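PDB 3C0T: mediator of RNA polymerase II transcription subunit 18 from Schizosaccharomyces pombe, which acts as a subunit of the Mediator coactivator complex, which conveys signals from gene-specific regulatory proteins to the basal RNA polymerase II transcription machinery. Local coordinates for residues Y124-L129 / R139-L144; L33-V38 / R150-P155; L58-E63 / K74-S79. All coordinates share one frame; numbering follows the deposited sequence.

Interaction 1 (Y124-L129 / R139-L144); sequences YIIQGL and RIYQTL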
loop_
_atom_site.group_PDB
_atom_site.type_symbol
_atom_site.label_atom_id
_atom_site.label_comp_id
_atom_site.label_asym_id
_atom_site.label_seq_id
_atom_site.Cartn_x
_atom_site.Cartn_y
_atom_site.Cartn_z
ATOM N N TYR A 124 -5.501 -9.435 0.227
ATOM C CA TYR A 124 -4.613 -9.376 1.376
ATOM C C TYR A 124 -5.066 -8.285 2.325
ATOM O O TYR A 124 -5.985 -7.512 2.031
ATOM C CB TYR A 124 -3.149 -9.134 0.953
ATOM C CG TYR A 124 -2.948 -7.946 0.047
ATOM C CD1 TYR A 124 -3.141 -8.060 -1.325
ATOM C CD2 TYR A 124 -2.602 -6.694 0.568
ATOM C CE1 TYR A 124 -3.001 -6.960 -2.164
ATOM C CE2 TYR A 124 -2.454 -5.584 -0.259
ATOM C CZ TYR A 124 -2.656 -5.725 -1.629
ATOM O OH TYR A 124 -2.505 -4.641 -2.464
ATOM N N ILE A 125 -4.412 -8.237 3.474
ATOM C CA ILE A 125 -4.733 -7.270 4.500
ATOM C C ILE A 125 -3.506 -6.424 4.818
ATOM O O ILE A 125 -2.384 -6.931 4.836
ATOM C CB ILE A 125 -5.221 -8.003 5.771
ATOM C CG1 ILE A 125 -6.633 -8.543 5.531
ATOM C CG2 ILE A 125 -5.164 -7.073 6.984
ATOM C CD1 ILE A 125 -7.171 -9.406 6.660
ATOM N N ILE A 126 -3.721 -5.128 5.028
ATOM C CA ILE A 126 -2.627 -4.229 5.373
ATOM C C ILE A 126 -2.817 -3.777 6.816
ATOM O O ILE A 126 -3.879 -3.261 7.197
ATOM C CB ILE A 126 -2.567 -2.963 4.477
ATOM C CG1 ILE A 126 -2.248 -3.342 3.024
ATOM C CG2 ILE A 126 -1.479 -2.021 4.992
ATOM C CD1 ILE A 126 -0.972 -4.153 2.858
ATOM N N GLN A 127 -1.770 -3.992 7.604
ATOM C CA GLN A 127 -1.730 -3.634 9.007
ATOM C C GLN A 127 -0.578 -2.649 9.191
ATOM O O GLN A 127 0.552 -2.939 8.782
ATOM C CB GLN A 127 -1.446 -4.886 9.840
ATOM C CG GLN A 127 -1.111 -4.618 11.304
ATOM C CD GLN A 127 -0.359 -5.782 11.953
ATOM O OE1 GLN A 127 -0.677 -6.188 13.064
ATOM N NE2 GLN A 127 0.642 -6.312 11.260
ATOM N N GLY A 128 -0.838 -1.502 9.812
ATOM C CA GLY A 128 0.243 -0.558 10.011
ATOM C C GLY A 128 -0.144 0.755 10.651
ATOM O O GLY A 128 -1.264 0.924 11.152
ATOM N N LEU A 129 0.806 1.689 10.625
ATOM C CA LEU A 129 0.631 3.016 11.190
ATOM C C LEU A 129 0.884 4.059 10.116
ATOM O O LEU A 129 1.671 3.845 9.191
ATOM C CB LEU A 129 1.613 3.235 12.351
ATOM C CG LEU A 129 1.328 2.454 13.636
ATOM C CD1 LEU A 129 2.508 2.567 14.607
ATOM C CD2 LEU A 129 0.051 2.992 14.262
ATOM N N ARG A 139 3.780 5.746 5.760
ATOM C CA ARG A 139 3.104 4.570 6.271
ATOM C C ARG A 139 4.102 3.437 6.520
ATOM O O ARG A 139 4.973 3.171 5.689
ATOM C CB ARG A 139 2.037 4.147 5.246
ATOM C CG ARG A 139 1.385 2.810 5.508
ATOM C CD ARG A 139 0.443 2.400 4.373
ATOM N NE ARG A 139 -0.762 3.224 4.308
ATOM C CZ ARG A 139 -1.928 2.788 3.837
ATOM N NH1 ARG A 139 -2.038 1.544 3.387
ATOM N NH2 ARG A 139 -2.993 3.582 3.845
ATOM N N ILE A 140 4.004 2.804 7.687
ATOM C CA ILE A 140 4.864 1.671 8.012
ATOM C C ILE A 140 3.863 0.535 8.196
ATOM O O ILE A 140 2.982 0.597 9.056
ATOM C CB ILE A 140 5.717 1.930 9.288
ATOM C CG1 ILE A 140 6.646 0.740 9.540
ATOM C CG2 ILE A 140 4.832 2.215 10.484
ATOM C CD1 ILE A 140 7.736 1.029 10.566
ATOM N N TYR A 141 3.979 -0.499 7.371
ATOM C CA TYR A 141 3.003 -1.579 7.422
ATOM C C TYR A 141 3.518 -2.972 7.134
ATOM O O TYR A 141 4.655 -3.174 6.716
ATOM C CB TYR A 141 1.879 -1.299 6.422
ATOM C CG TYR A 141 2.319 -1.405 4.973
ATOM C CD1 TYR A 141 2.963 -0.343 4.331
ATOM C CD2 TYR A 141 2.098 -2.572 4.239
ATOM C CE1 TYR A 141 3.372 -0.438 3.001
ATOM C CE2 TYR A 141 2.506 -2.680 2.904
ATOM C CZ TYR A 141 3.141 -1.609 2.291
ATOM O OH TYR A 141 3.539 -1.707 0.965
ATOM N N GLN A 142 2.625 -3.931 7.331
ATOM C CA GLN A 142 2.916 -5.329 7.098
ATOM C C GLN A 142 1.755 -5.858 6.268
ATOM O O GLN A 142 0.608 -5.460 6.488
ATOM C CB GLN A 142 2.989 -6.057 8.436
ATOM C CG GLN A 142 3.900 -7.263 8.421
ATOM C CD GLN A 142 4.347 -7.638 9.807
ATOM O OE1 GLN A 142 3.532 -8.028 10.657
ATOM N NE2 GLN A 142 5.649 -7.506 10.060
ATOM N N THR A 143 2.027 -6.717 5.293
ATOM C CA THR A 143 0.918 -7.241 4.516
ATOM C C THR A 143 0.603 -8.649 5.016
ATOM O O THR A 143 1.473 -9.525 5.090
ATOM C CB THR A 143 1.190 -7.174 2.976
ATOM O OG1 THR A 143 1.464 -8.472 2.461
ATOM C CG2 THR A 143 2.332 -6.247 2.682
ATOM N N LEU A 144 -0.653 -8.825 5.415
ATOM C CA LEU A 144 -1.136 -10.076 5.976
ATOM C C LEU A 144 -2.068 -10.866 5.070
ATOM O O LEU A 144 -2.488 -10.385 4.020
ATOM C CB LEU A 144 -1.829 -9.778 7.308
ATOM C CG LEU A 144 -0.981 -9.597 8.581
ATOM C CD1 LEU A 144 0.506 -9.476 8.265
ATOM C CD2 LEU A 144 -1.486 -8.378 9.341
#

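Interaction 2 (L33-V38 / R150-P155); sequences LEFWVV and RSIKPP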
loop_
_atom_site.group_PDB
_atom_site.type_symbol
_atom_site.label_atom_id
_atom_site.label_comp_id
_atom_site.label_asym_id
_atom_site.label_seq_id
_atom_site.Cartn_x
_atom_site.Cartn_y
_atom_site.Cartn_z
ATOM N N LEU A 33 -5.765 -0.416 8.956
ATOM C CA LEU A 33 -6.172 -1.814 8.840
ATOM C C LEU A 33 -7.113 -1.853 7.638
ATOM O O LEU A 33 -8.278 -1.469 7.742
ATOM C CB LEU A 33 -6.886 -2.317 10.096
ATOM C CG LEU A 33 -7.020 -3.848 10.070
ATOM C CD1 LEU A 33 -5.633 -4.477 10.202
ATOM C CD2 LEU A 33 -7.920 -4.328 11.200
ATOM N N GLU A 34 -6.590 -2.303 6.499
ATOM C CA GLU A 34 -7.364 -2.351 5.258
ATOM C C GLU A 34 -7.463 -3.742 4.642
ATOM O O GLU A 34 -6.539 -4.554 4.754
ATOM C CB GLU A 34 -6.732 -1.413 4.215
ATOM C CG GLU A 34 -6.401 -0.020 4.733
ATOM C CD GLU A 34 -5.496 0.773 3.795
ATOM O OE1 GLU A 34 -4.629 0.169 3.118
ATOM O OE2 GLU A 34 -5.634 2.014 3.755
ATOM N N PHE A 35 -8.587 -4.010 3.988
ATOM C CA PHE A 35 -8.780 -5.281 3.308
ATOM C C PHE A 35 -8.736 -4.943 1.816
ATOM O O PHE A 35 -9.509 -4.107 1.337
ATOM C CB PHE A 35 -10.135 -5.899 3.659
ATOM C CG PHE A 35 -10.208 -7.375 3.399
ATOM C CD1 PHE A 35 -10.129 -8.289 4.449
ATOM C CD2 PHE A 35 -10.314 -7.859 2.101
ATOM C CE1 PHE A 35 -10.152 -9.670 4.207
ATOM C CE2 PHE A 35 -10.337 -9.240 1.846
ATOM C CZ PHE A 35 -10.255 -10.144 2.904
ATOM N N TRP A 36 -7.816 -5.576 1.093
ATOM C CA TRP A 36 -7.666 -5.340 -0.337
ATOM C C TRP A 36 -8.016 -6.577 -1.137
ATOM O O TRP A 36 -7.565 -7.676 -0.811
ATOM C CB TRP A 36 -6.219 -4.971 -0.688
ATOM C CG TRP A 36 -5.776 -3.621 -0.241
ATOM C CD1 TRP A 36 -5.348 -3.272 1.007
ATOM C CD2 TRP A 36 -5.711 -2.429 -1.039
ATOM N NE1 TRP A 36 -5.019 -1.944 1.034
ATOM C CE2 TRP A 36 -5.228 -1.400 -0.206
ATOM C CE3 TRP A 36 -6.011 -2.133 -2.377
ATOM C CZ2 TRP A 36 -5.032 -0.087 -0.662
ATOM C CZ3 TRP A 36 -5.820 -0.824 -2.835
ATOM C CH2 TRP A 36 -5.330 0.182 -1.976
ATOM N N VAL A 37 -8.816 -6.396 -2.183
ATOM C CA VAL A 37 -9.164 -7.499 -3.075
ATOM C C VAL A 37 -8.843 -6.967 -4.473
ATOM O O VAL A 37 -9.249 -5.859 -4.843
ATOM C CB VAL A 37 -10.668 -7.911 -2.970
ATOM C CG1 VAL A 37 -11.106 -7.892 -1.521
ATOM C CG2 VAL A 37 -11.535 -6.990 -3.797
ATOM N N VAL A 38 -8.086 -7.742 -5.236
ATOM C CA VAL A 38 -7.691 -7.323 -6.569
ATOM C C VAL A 38 -8.388 -8.137 -7.654
ATOM O O VAL A 38 -8.513 -9.352 -7.539
ATOM C CB VAL A 38 -6.159 -7.445 -6.721
ATOM C CG1 VAL A 38 -5.719 -6.952 -8.088
ATOM C CG2 VAL A 38 -5.469 -6.657 -5.613
ATOM N N ARG A 150 -11.924 -13.602 2.258
ATOM C CA ARG A 150 -12.889 -12.522 2.467
ATOM C C ARG A 150 -13.370 -12.427 3.912
ATOM O O ARG A 150 -14.476 -11.946 4.183
ATOM C CB ARG A 150 -14.086 -12.684 1.521
ATOM C CG ARG A 150 -14.779 -11.367 1.116
ATOM C CD ARG A 150 -13.795 -10.353 0.508
ATOM N NE ARG A 150 -12.955 -10.966 -0.516
ATOM C CZ ARG A 150 -13.348 -11.241 -1.755
ATOM N NH1 ARG A 150 -14.582 -10.948 -2.148
ATOM N NH2 ARG A 150 -12.510 -11.824 -2.598
ATOM N N SER A 151 -12.529 -12.874 4.842
ATOM C CA SER A 151 -12.863 -12.833 6.261
ATOM C C SER A 151 -12.052 -11.776 7.009
ATOM O O SER A 151 -10.848 -11.641 6.809
ATOM C CB SER A 151 -12.622 -14.206 6.898
ATOM O OG SER A 151 -12.833 -14.164 8.301
ATOM N N ILE A 152 -12.723 -11.023 7.874
ATOM C CA ILE A 152 -12.060 -9.997 8.665
ATOM C C ILE A 152 -11.930 -10.476 10.108
ATOM O O ILE A 152 -11.553 -9.709 10.998
ATOM C CB ILE A 152 -12.846 -8.678 8.648
ATOM C CG1 ILE A 152 -14.268 -8.912 9.161
ATOM C CG2 ILE A 152 -12.861 -8.107 7.244
ATOM C CD1 ILE A 152 -15.103 -7.652 9.255
ATOM N N LYS A 153 -12.248 -11.746 10.341
ATOM C CA LYS A 153 -12.142 -12.305 11.683
ATOM C C LYS A 153 -10.720 -12.796 11.929
ATOM O O LYS A 153 -10.195 -13.622 11.173
ATOM C CB LYS A 153 -13.125 -13.473 11.877
ATOM C CG LYS A 153 -14.594 -13.090 11.733
ATOM C CD LYS A 153 -15.535 -14.192 12.221
ATOM C CE LYS A 153 -15.280 -15.522 11.517
ATOM N NZ LYS A 153 -15.408 -15.416 10.032
ATOM N N PRO A 154 -10.063 -12.269 12.973
ATOM C CA PRO A 154 -8.698 -12.704 13.271
ATOM C C PRO A 154 -8.654 -14.224 13.456
ATOM O O PRO A 154 -9.684 -14.864 13.703
ATOM C CB PRO A 154 -8.368 -11.932 14.544
ATOM C CG PRO A 154 -9.067 -10.621 14.304
ATOM C CD PRO A 154 -10.422 -11.083 13.775
ATOM N N PRO A 155 -7.457 -14.816 13.362
ATOM C CA PRO A 155 -6.192 -14.121 13.098
ATOM C C PRO A 155 -5.879 -13.849 11.626
ATOM O O PRO A 155 -6.497 -14.424 10.728
ATOM C CB PRO A 155 -5.171 -15.066 13.706
ATOM C CG PRO A 155 -5.748 -16.415 13.300
ATOM C CD PRO A 155 -7.229 -16.251 13.612
#

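Interaction 3 (L58-E63 / K74-S79); sequences LCSNIE and KNTQWS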
loop_
_atom_site.group_PDB
_atom_site.type_symbol
_atom_site.label_atom_id
_atom_site.label_comp_id
_atom_site.label_asym_id
_atom_site.label_seq_id
_atom_site.Cartn_x
_atom_site.Cartn_y
_atom_site.Cartn_z
ATOM N N LEU A 58 -9.445 -3.041 -4.972
ATOM C CA LEU A 58 -10.461 -2.548 -4.055
ATOM C C LEU A 58 -9.987 -2.518 -2.618
ATOM O O LEU A 58 -9.455 -3.502 -2.100
ATOM C CB LEU A 58 -11.723 -3.406 -4.169
ATOM C CG LEU A 58 -12.677 -3.189 -5.359
ATOM C CD1 LEU A 58 -11.991 -2.505 -6.508
ATOM C CD2 LEU A 58 -13.209 -4.549 -5.799
ATOM N N CYS A 59 -10.189 -1.379 -1.968
ATOM C CA CYS A 59 -9.765 -1.226 -0.593
ATOM C C CYS A 59 -10.904 -0.848 0.332
ATOM O O CYS A 59 -11.646 0.101 0.079
ATOM C CB CYS A 59 -8.664 -0.170 -0.487
ATOM S SG CYS A 59 -8.146 0.126 1.219
ATOM N N SER A 60 -11.035 -1.614 1.405
ATOM C CA SER A 60 -12.055 -1.359 2.400
ATOM C C SER A 60 -11.365 -1.142 3.736
ATOM O O SER A 60 -10.480 -1.910 4.124
ATOM C CB SER A 60 -13.005 -2.548 2.509
ATOM O OG SER A 60 -13.807 -2.422 3.667
ATOM N N ASN A 61 -11.753 -0.083 4.433
ATOM C CA ASN A 61 -11.182 0.194 5.742
ATOM C C ASN A 61 -11.915 -0.697 6.746
ATOM O O ASN A 61 -13.051 -0.417 7.122
ATOM C CB ASN A 61 -11.368 1.673 6.091
ATOM C CG ASN A 61 -10.801 2.028 7.452
ATOM O OD1 ASN A 61 -10.789 3.196 7.847
ATOM N ND2 ASN A 61 -10.327 1.023 8.179
ATOM N N ILE A 62 -11.280 -1.782 7.170
ATOM C CA ILE A 62 -11.928 -2.682 8.114
ATOM C C ILE A 62 -11.746 -2.243 9.552
ATOM O O ILE A 62 -12.270 -2.863 10.472
ATOM C CB ILE A 62 -11.448 -4.141 7.939
ATOM C CG1 ILE A 62 -9.925 -4.207 7.895
ATOM C CG2 ILE A 62 -12.047 -4.715 6.667
ATOM C CD1 ILE A 62 -9.389 -5.611 7.692
ATOM N N GLU A 63 -11.008 -1.157 9.737
ATOM C CA GLU A 63 -10.777 -0.603 11.065
ATOM C C GLU A 63 -12.127 -0.153 11.622
ATOM O O GLU A 63 -12.300 -0.022 12.835
ATOM C CB GLU A 63 -9.808 0.581 10.961
ATOM C CG GLU A 63 -9.716 1.475 12.185
ATOM C CD GLU A 63 -9.268 0.741 13.431
ATOM O OE1 GLU A 63 -8.965 1.422 14.434
ATOM O OE2 GLU A 63 -9.226 -0.508 13.418
ATOM N N LYS A 74 -20.645 -6.179 2.269
ATOM C CA LYS A 74 -21.821 -5.538 1.682
ATOM C C LYS A 74 -22.170 -4.255 2.434
ATOM O O LYS A 74 -22.836 -3.368 1.900
ATOM C CB LYS A 74 -23.023 -6.486 1.693
ATOM C CG LYS A 74 -23.080 -7.436 0.504
ATOM C CD LYS A 74 -24.471 -8.047 0.361
ATOM C CE LYS A 74 -24.628 -8.775 -0.971
ATOM N NZ LYS A 74 -26.017 -9.278 -1.180
ATOM N N ASN A 75 -21.708 -4.168 3.676
ATOM C CA ASN A 75 -21.948 -2.995 4.511
ATOM C C ASN A 75 -20.736 -2.064 4.539
ATOM O O ASN A 75 -20.499 -1.386 5.542
ATOM C CB ASN A 75 -22.278 -3.420 5.945
ATOM C CG ASN A 75 -23.688 -3.954 6.083
ATOM O OD1 ASN A 75 -24.066 -4.922 5.423
ATOM N ND2 ASN A 75 -24.477 -3.320 6.945
ATOM N N THR A 76 -19.972 -2.024 3.446
ATOM C CA THR A 76 -18.787 -1.169 3.401
ATOM C C THR A 76 -18.686 -0.303 2.163
ATOM O O THR A 76 -19.341 -0.538 1.142
ATOM C CB THR A 76 -17.464 -1.976 3.442
ATOM O OG1 THR A 76 -17.568 -3.043 4.388
ATOM C CG2 THR A 76 -16.304 -1.065 3.848
ATOM N N GLN A 77 -17.835 0.705 2.280
ATOM C CA GLN A 77 -17.555 1.611 1.192
ATOM C C GLN A 77 -16.199 1.127 0.694
ATOM O O GLN A 77 -15.291 0.880 1.490
ATOM C CB GLN A 77 -17.454 3.046 1.711
ATOM C CG GLN A 77 -17.286 4.089 0.618
ATOM C CD GLN A 77 -17.414 5.508 1.138
ATOM O OE1 GLN A 77 -17.417 6.464 0.362
ATOM N NE2 GLN A 77 -17.519 5.654 2.457
ATOM N N TRP A 78 -16.072 0.957 -0.614
ATOM C CA TRP A 78 -14.818 0.504 -1.188
ATOM C C TRP A 78 -14.184 1.590 -2.020
ATOM O O TRP A 78 -14.868 2.312 -2.733
ATOM C CB TRP A 78 -15.028 -0.699 -2.109
ATOM C CG TRP A 78 -15.441 -1.956 -1.435
ATOM C CD1 TRP A 78 -16.711 -2.340 -1.118
ATOM C CD2 TRP A 78 -14.581 -3.013 -1.004
ATOM N NE1 TRP A 78 -16.697 -3.576 -0.520
ATOM C CE2 TRP A 78 -15.400 -4.014 -0.439
ATOM C CE3 TRP A 78 -13.195 -3.215 -1.046
ATOM C CZ2 TRP A 78 -14.878 -5.202 0.087
ATOM C CZ3 TRP A 78 -12.677 -4.392 -0.524
ATOM C CH2 TRP A 78 -13.519 -5.372 0.034
ATOM N N SER A 79 -12.872 1.717 -1.914
ATOM C CA SER A 79 -12.159 2.668 -2.740
ATOM C C SER A 79 -11.642 1.769 -3.853
ATOM O O SER A 79 -11.183 0.650 -3.604
ATOM C CB SER A 79 -11.011 3.310 -1.975
ATOM O OG SER A 79 -11.499 4.324 -1.118
#

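Interaction 1 (Y124-L129 / R139-L144)
R139 meets I126 through its guanidinium, with NH1 of R139 3.9 Å from I126 CG2; the charge itself is answered beyond the pair, by salt bridges to E34 and E130. I140 comes next and is bonded to L129 by a reciprocal pair of backbone hydrogen bonds, I140 N lying 3.0 Å from L129 O, while I140 CG2 rests on L129 CB. At Y141 a chi1 of 69° sets CG between the backbone N and the carbonyl carbon, and the ring passes beside I126, whose CG2 is 3.7 Å from Y141 CD2. The partner of Y141 is G128, and here the strands draw together, with 3.9 Å between G128 CA and Y141 CA, an approach made possible by the missing side chain of G128. Q142 N then bonds to Q127 O at 2.7 Å, and Q142 O accepts a hydrogen bond from Q127 N in return. Their side chains run side by side in the same direction, amide planes 50° apart. T143 CB touches I126 CD1 at 3.7 Å. Finally, L144 exchanges both backbone bonds with I125, and its CD2 lies 3.5 Å from Q127 CB and also touches NE2 of that glutamine. Apolar side chains of another protein's chain pack on Y124, I126, Y141 and T143. The arrangement is an antiparallel beta hairpin, strands 118-133 and 136-146, within the antiparallel sheet of the Med18 fold.

Interaction 2 (L33-V38 / R150-P155)
The loop joining strands 136-146 and 156-158 folds against strand 27-41 of the antiparallel sheet, bringing R150, S151 and I152 onto F35 and V37. The F35 ring is the main point of contact. Its CE1 is 3.3 Å from S151 O, which lies at the ring edge near the ring plane, so an aromatic C-H faces a backbone carbonyl. Next to this, F35 CZ touches R150 CA at 3.6 Å, and F35 CD1 packs on I152 CG2 at 3.9 Å. The R150 side chain is bent at two torsions: chi2 of 55° places CD near F35 CE2, and chi3 of 48° turns NE to V37, whose CG1 lies over one face of the guanidinium, offset toward its rim, 3.7 Å from R150 NE. Ring and guanidinium planes stand 70° apart. R150 NE also forms a salt bridge with E123, and R150 O accepts a hydrogen bond from W72 NE1, whose ring meets that of F35. Within the loop, S151 OG accepts from K153 N at 3.2 Å, an ST turn. Across the contact the chemistry is mostly van der Waals packing, with the S151 carbonyl at the ring edge as its polar element, and the arginine serves it with its aliphatic portion and a guanidinium face while E123 probably balances its charge.

Interaction 3 (L58-E63 / K74-S79)
L58, C59 and S60 meet W78 and S79 where the end of strand 56-61 pairs with the start of strand 78-83. Two nearly straight backbone hydrogen bonds fix the register. C59 N donates to S79 O at 2.8 Å, and S79 N returns a bond of 2.8 Å to C59 O. Weaker C-H contacts flank them, L58 CA lying 3.3 Å from S79 O and W78 CA 3.4 Å from C59 O.

Apolar and aromatic packing centres on the indole of W78. Its CG is anti to the carbonyl carbon (chi1 -68°), and the ring lies across the L58 to S60 strand. S60 CB sits over one face in a CH-pi contact, 3.6 Å from the centroid of the six-membered ring and 12° off its normal. L58 CB approaches W78 CE3 at 3.5 Å. The ring's polar end is tied down by a hydrogen bond from W78 NE1 to S73 O. An alanine in place of W78 would probably leave S60 CB without the ring face it packs on, L58 CB without its neighbour CE3 and S73 O without its indole donor, opening a gap beside S60.

Among polar side chains, T76 OG1 bonds to W72 O, which ties the loop before strand 78-83 back on itself. S60 OG is buried here with no partner in the model, and its very short approach to T76 is doubtful. Between these two segments the contact therefore rests on two backbone bonds and the packing of L58 and S60 on the indole, and S60 takes part through its carbon, while its buried hydroxyl probably carries some desolvation cost.

In the fold
All three contacts are built around one antiparallel sheet, in which strand 27-41 runs between strands 56-61 and 118-133. Interaction 2 thus touches both of its companions. Toward interaction 1, whose centre is 11 Å away, Y124 O lies 2.8 Å from W36 N and I126 N 2.9 Å from E34 O, probable backbone hydrogen bonds. Toward interaction 3, with centres 10 Å apart, V37 O approaches L58 N and F35 N approaches S60 O, each at 2.8 Å, and I152 CG2 packs on I62 CG2. Interactions 1 and 3 do not touch, their nearest atoms being about 5 Å apart. Along the chain, both are nested within the long loop closed by interaction 2.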